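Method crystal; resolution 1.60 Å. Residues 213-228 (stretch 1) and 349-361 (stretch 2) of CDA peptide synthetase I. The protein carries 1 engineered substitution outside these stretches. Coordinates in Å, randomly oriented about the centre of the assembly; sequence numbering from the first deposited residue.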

# COMPACT_ATOMS: atom_id res chain seq x y z
N ASP A 213 -10.24 -22.45 5.50
CA ASP A 213 -9.85 -21.08 5.80
C ASP A 213 -10.98 -20.32 6.48
O ASP A 213 -10.77 -19.59 7.45
CB ASP A 213 -9.43 -20.33 4.53
CG ASP A 213 -8.09 -20.79 3.99
OD1 ASP A 213 -7.35 -21.49 4.71
OD2 ASP A 213 -7.76 -20.41 2.84
N ARG A 214 -12.19 -20.49 5.95
CA ARG A 214 -13.37 -19.86 6.52
C ARG A 214 -13.53 -20.24 7.99
O ARG A 214 -13.78 -19.39 8.84
CB ARG A 214 -14.62 -20.26 5.73
CG ARG A 214 -15.89 -19.55 6.15
CD ARG A 214 -17.10 -20.11 5.41
NE ARG A 214 -18.36 -19.62 5.94
CZ ARG A 214 -19.55 -20.13 5.63
NH1 ARG A 214 -19.65 -21.16 4.81
NH2 ARG A 214 -20.65 -19.61 6.16
N ALA A 215 -13.38 -21.53 8.27
CA ALA A 215 -13.51 -22.04 9.62
C ALA A 215 -12.42 -21.47 10.53
O ALA A 215 -12.68 -21.11 11.68
CB ALA A 215 -13.45 -23.56 9.62
N TYR A 216 -11.20 -21.40 10.02
CA TYR A 216 -10.08 -20.86 10.79
C TYR A 216 -10.36 -19.43 11.23
O TYR A 216 -10.22 -19.10 12.41
CB TYR A 216 -8.78 -20.89 9.98
CG TYR A 216 -7.65 -20.14 10.64
CD1 TYR A 216 -6.93 -20.71 11.68
CD2 TYR A 216 -7.31 -18.85 10.24
CE1 TYR A 216 -5.89 -20.03 12.29
CE2 TYR A 216 -6.27 -18.16 10.85
CZ TYR A 216 -5.57 -18.75 11.87
OH TYR A 216 -4.55 -18.07 12.48
N TRP A 217 -10.75 -18.59 10.28
CA TRP A 217 -10.90 -17.17 10.56
C TRP A 217 -12.12 -16.86 11.42
O TRP A 217 -12.06 -16.04 12.33
CB TRP A 217 -10.96 -16.38 9.26
CG TRP A 217 -9.62 -16.22 8.64
CD1 TRP A 217 -9.17 -16.79 7.48
CD2 TRP A 217 -8.52 -15.46 9.17
NE1 TRP A 217 -7.86 -16.42 7.25
CE2 TRP A 217 -7.45 -15.61 8.27
CE3 TRP A 217 -8.35 -14.67 10.31
CZ2 TRP A 217 -6.22 -14.99 8.48
CZ3 TRP A 217 -7.13 -14.06 10.51
CH2 TRP A 217 -6.08 -14.23 9.61
N THR A 218 -13.24 -17.53 11.15
CA THR A 218 -14.44 -17.30 11.94
C THR A 218 -14.22 -17.78 13.37
O THR A 218 -14.68 -17.16 14.32
CB THR A 218 -15.67 -17.99 11.34
OG1 THR A 218 -15.40 -19.38 11.13
CG2 THR A 218 -16.04 -17.34 10.02
N GLY A 219 -13.49 -18.89 13.51
CA GLY A 219 -13.20 -19.44 14.83
C GLY A 219 -12.42 -18.49 15.71
O GLY A 219 -12.65 -18.43 16.92
N LEU A 220 -11.50 -17.74 15.11
CA LEU A 220 -10.66 -16.80 15.85
C LEU A 220 -11.42 -15.60 16.39
O LEU A 220 -10.96 -14.95 17.34
CB LEU A 220 -9.53 -16.27 14.95
CG LEU A 220 -8.30 -17.14 14.67
CD1 LEU A 220 -7.26 -16.31 13.92
CD2 LEU A 220 -7.70 -17.72 15.94
N PHE A 221 -12.57 -15.29 15.80
CA PHE A 221 -13.29 -14.06 16.12
C PHE A 221 -14.75 -14.30 16.50
O PHE A 221 -15.62 -13.49 16.18
CB PHE A 221 -13.21 -13.09 14.94
CG PHE A 221 -11.82 -12.60 14.66
CD1 PHE A 221 -11.33 -11.48 15.30
CD2 PHE A 221 -10.99 -13.27 13.77
CE1 PHE A 221 -10.05 -11.03 15.06
CE2 PHE A 221 -9.71 -12.83 13.53
CZ PHE A 221 -9.24 -11.71 14.17
N THR A 222 -15.02 -15.41 17.18
CA THR A 222 -16.37 -15.72 17.63
C THR A 222 -16.89 -14.65 18.59
O THR A 222 -18.09 -14.42 18.66
CB THR A 222 -16.44 -17.09 18.32
OG1 THR A 222 -15.41 -17.19 19.33
CG2 THR A 222 -16.25 -18.22 17.31
N ASP A 223 -15.98 -13.99 19.31
CA ASP A 223 -16.38 -12.94 20.25
C ASP A 223 -16.59 -11.61 19.53
O ASP A 223 -17.10 -10.65 20.13
CB ASP A 223 -15.35 -12.79 21.37
CG ASP A 223 -13.96 -12.51 20.84
OD1 ASP A 223 -13.62 -13.02 19.75
OD2 ASP A 223 -13.20 -11.80 21.53
N ARG A 224 -16.21 -11.55 18.26
CA ARG A 224 -16.50 -10.39 17.41
C ARG A 224 -16.10 -9.07 18.06
O ARG A 224 -16.94 -8.20 18.27
CB ARG A 224 -17.98 -10.38 17.03
CG ARG A 224 -18.37 -11.51 16.09
CD ARG A 224 -19.88 -11.61 15.90
NE ARG A 224 -20.22 -12.62 14.90
CZ ARG A 224 -21.43 -13.14 14.73
NH1 ARG A 224 -22.45 -12.74 15.48
NH2 ARG A 224 -21.63 -14.05 13.79
N PRO A 225 -14.81 -8.92 18.38
CA PRO A 225 -14.33 -7.68 19.01
C PRO A 225 -14.56 -6.47 18.11
O PRO A 225 -14.27 -6.51 16.92
CB PRO A 225 -12.84 -7.94 19.21
CG PRO A 225 -12.49 -8.96 18.17
CD PRO A 225 -13.70 -9.84 18.09
N GLU A 226 -15.09 -5.40 18.69
CA GLU A 226 -15.38 -4.18 17.94
C GLU A 226 -14.07 -3.46 17.64
O GLU A 226 -13.21 -3.35 18.51
CB GLU A 226 -16.33 -3.27 18.73
CG GLU A 226 -16.82 -2.05 17.96
CD GLU A 226 -17.75 -2.40 16.82
OE1 GLU A 226 -18.14 -3.58 16.70
OE2 GLU A 226 -18.10 -1.49 16.04
N PRO A 227 -13.90 -2.97 16.40
CA PRO A 227 -12.70 -2.18 16.14
C PRO A 227 -12.61 -0.97 17.07
O PRO A 227 -13.64 -0.36 17.38
CB PRO A 227 -12.86 -1.75 14.68
CG PRO A 227 -13.70 -2.82 14.08
CD PRO A 227 -14.67 -3.22 15.16
N VAL A 228 -11.41 -0.67 17.54
CA VAL A 228 -11.19 0.47 18.43
C VAL A 228 -10.18 1.44 17.83
O VAL A 228 -9.21 1.03 17.19
CB VAL A 228 -10.69 0.02 19.83
CG1 VAL A 228 -11.75 -0.81 20.53
CG2 VAL A 228 -9.38 -0.76 19.72
N ASP A 349 -14.55 -10.74 3.11
CA ASP A 349 -15.46 -11.86 3.29
C ASP A 349 -15.62 -12.19 4.77
O ASP A 349 -16.73 -12.47 5.24
CB ASP A 349 -14.97 -13.10 2.53
CG ASP A 349 -15.15 -12.97 1.03
OD1 ASP A 349 -15.80 -12.01 0.58
OD2 ASP A 349 -14.65 -13.85 0.30
N LEU A 350 -14.52 -12.16 5.52
CA LEU A 350 -14.58 -12.41 6.96
C LEU A 350 -15.49 -11.39 7.62
O LEU A 350 -16.34 -11.75 8.44
CB LEU A 350 -13.18 -12.37 7.58
CG LEU A 350 -13.10 -12.50 9.10
CD1 LEU A 350 -13.74 -13.80 9.57
CD2 LEU A 350 -11.65 -12.42 9.56
N ASP A 351 -15.32 -10.13 7.26
CA ASP A 351 -16.15 -9.06 7.82
C ASP A 351 -17.62 -9.26 7.51
O ASP A 351 -18.48 -9.03 8.37
CB ASP A 351 -15.70 -7.70 7.28
CG ASP A 351 -14.39 -7.24 7.87
OD1 ASP A 351 -13.93 -7.83 8.87
OD2 ASP A 351 -13.81 -6.27 7.33
N ARG A 352 -17.93 -9.70 6.30
CA ARG A 352 -19.32 -9.91 5.90
C ARG A 352 -19.98 -11.02 6.71
O ARG A 352 -21.17 -10.96 7.01
CB ARG A 352 -19.41 -10.23 4.40
N GLU A 353 -19.19 -12.03 7.07
CA GLU A 353 -19.72 -13.17 7.83
C GLU A 353 -19.91 -12.83 9.30
O GLU A 353 -20.90 -13.22 9.91
CB GLU A 353 -18.81 -14.38 7.70
CG GLU A 353 -19.33 -15.60 8.46
CD GLU A 353 -19.13 -16.92 7.74
OE1 GLU A 353 -18.89 -16.93 6.51
OE2 GLU A 353 -19.23 -17.98 8.40
N LEU A 354 -18.95 -12.11 9.88
CA LEU A 354 -19.05 -11.70 11.27
C LEU A 354 -20.13 -10.63 11.43
O LEU A 354 -20.84 -10.60 12.44
CB LEU A 354 -17.70 -11.18 11.79
CG LEU A 354 -16.54 -12.17 11.80
CD1 LEU A 354 -15.26 -11.47 12.24
CD2 LEU A 354 -16.83 -13.36 12.69
N GLY A 355 -20.24 -9.76 10.43
CA GLY A 355 -21.26 -8.73 10.41
C GLY A 355 -20.80 -7.43 11.03
O GLY A 355 -19.69 -7.32 11.55
N GLY A 356 -21.67 -6.42 10.97
CA GLY A 356 -21.40 -5.13 11.57
C GLY A 356 -20.19 -4.44 10.97
O GLY A 356 -20.05 -4.36 9.75
N ALA A 357 -19.32 -3.95 11.84
CA ALA A 357 -18.13 -3.21 11.41
C ALA A 357 -16.98 -4.16 11.09
O ALA A 357 -15.91 -3.72 10.67
CB ALA A 357 -17.71 -2.22 12.48
N GLY A 358 -17.20 -5.46 11.29
CA GLY A 358 -16.16 -6.45 11.04
C GLY A 358 -15.10 -6.40 12.11
O GLY A 358 -15.34 -5.93 13.23
N VAL A 359 -13.91 -6.89 11.78
CA VAL A 359 -12.79 -6.91 12.72
C VAL A 359 -11.57 -6.28 12.07
O VAL A 359 -11.21 -6.58 10.93
CB VAL A 359 -12.47 -8.34 13.20
CG1 VAL A 359 -13.57 -8.83 14.14
CG2 VAL A 359 -12.31 -9.29 12.02
N SER A 360 -10.93 -5.39 12.81
CA SER A 360 -9.79 -4.66 12.30
C SER A 360 -9.12 -3.86 13.40
O SER A 360 -9.69 -3.64 14.46
CB SER A 360 -10.21 -3.70 11.18
OG SER A 360 -11.07 -2.70 11.68
N GLY A 361 -7.89 -3.46 13.13
CA GLY A 361 -7.19 -2.49 13.95
C GLY A 361 -6.48 -1.55 12.99
O GLY A 361 -6.77 -1.58 11.79
O HOH W 1 -11.83 -5.83 15.75
O HOH W 2 -16.95 -6.61 15.18
O HOH W 3 -9.28 -2.59 16.86

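No direct hydrogen bond joins the two backbones; where the chains run closest, with the CA atoms of Pro227 and Ser360 5.4 Å apart, ordered waters do the joining. Water 1 donates to Pro225 O (2.8 Å) and accepts from Ser360 N (3.1 Å). Water 3 accepts from Val228 N (2.9 Å) and donates to Ser360 O (2.7 Å), so both backbone polar atoms of Ser360 are reached through water. Water 2 lies 2.6 Å from Gly358 O and 3.2 Å from Pro225 O, between two carbonyls that could not bond to each other. Proline lacks an amide hydrogen, and the ring of Pro227 packs directly instead: its CD lies 3.4 Å from Gly358 O and 4.2 Å from Ala357 CB, its CG 3.6 Å from Ser360 OG.

At the other end, helix 213-220 and helix 349-354 cross at -58°, their axes 10.4 Å apart at closest approach. The direct hydrogen bonds between the stretches all belong to one salt bridge. Arg214, extended with chi1 to chi3 all t, brings its guanidinium to Glu353, which meets it at the edge: Arg214 NE donates to Glu353 OE1 at 2.8 Å, and Arg214 NH2 to Glu353 OE2 at 3.1 Å. Weak bonds cross between the same groups. Beside the carboxylate, Thr218 CG2 lies 3.6 Å from Glu353 OE2, while Thr218 OG1 turns back to its own helix and donates to Arg214 O (2.8 Å).

Between the bridge and the waters the contact is apolar. Leu350 points toward stretch 1, its CD1 3.8 Å from Trp217 CB. Buried Phe221 fills the space beyond the helix: its CB is 3.8 Å from Leu354 CD1, and Val359 CG2 sits over one ring face, 4.1 Å from the centroid of the Phe221 ring, in a CH-pi contact. Branched aliphatic side chains suit these places because they cover the aromatic ring without burying unpaired polar groups. The Arg224 guanidinium lies with one face over Leu354 O; NE is 3.2 Å from that oxygen, but the angle is too poor for a hydrogen bond.

Glycines shape the turn that leads stretch 2 from helix to water-bridged loop. Gly355 leaves the helix with positive phi, where a CB would jam against the preceding carbonyl oxygen, and begins a type II' turn closed by Gly358 N to Gly355 O (3.1 Å). At Gly358 a CB would clash with Asp351 CG; Asp351 OD1 accepts from Val359 N (3.1 Å), tying the loop to its helix.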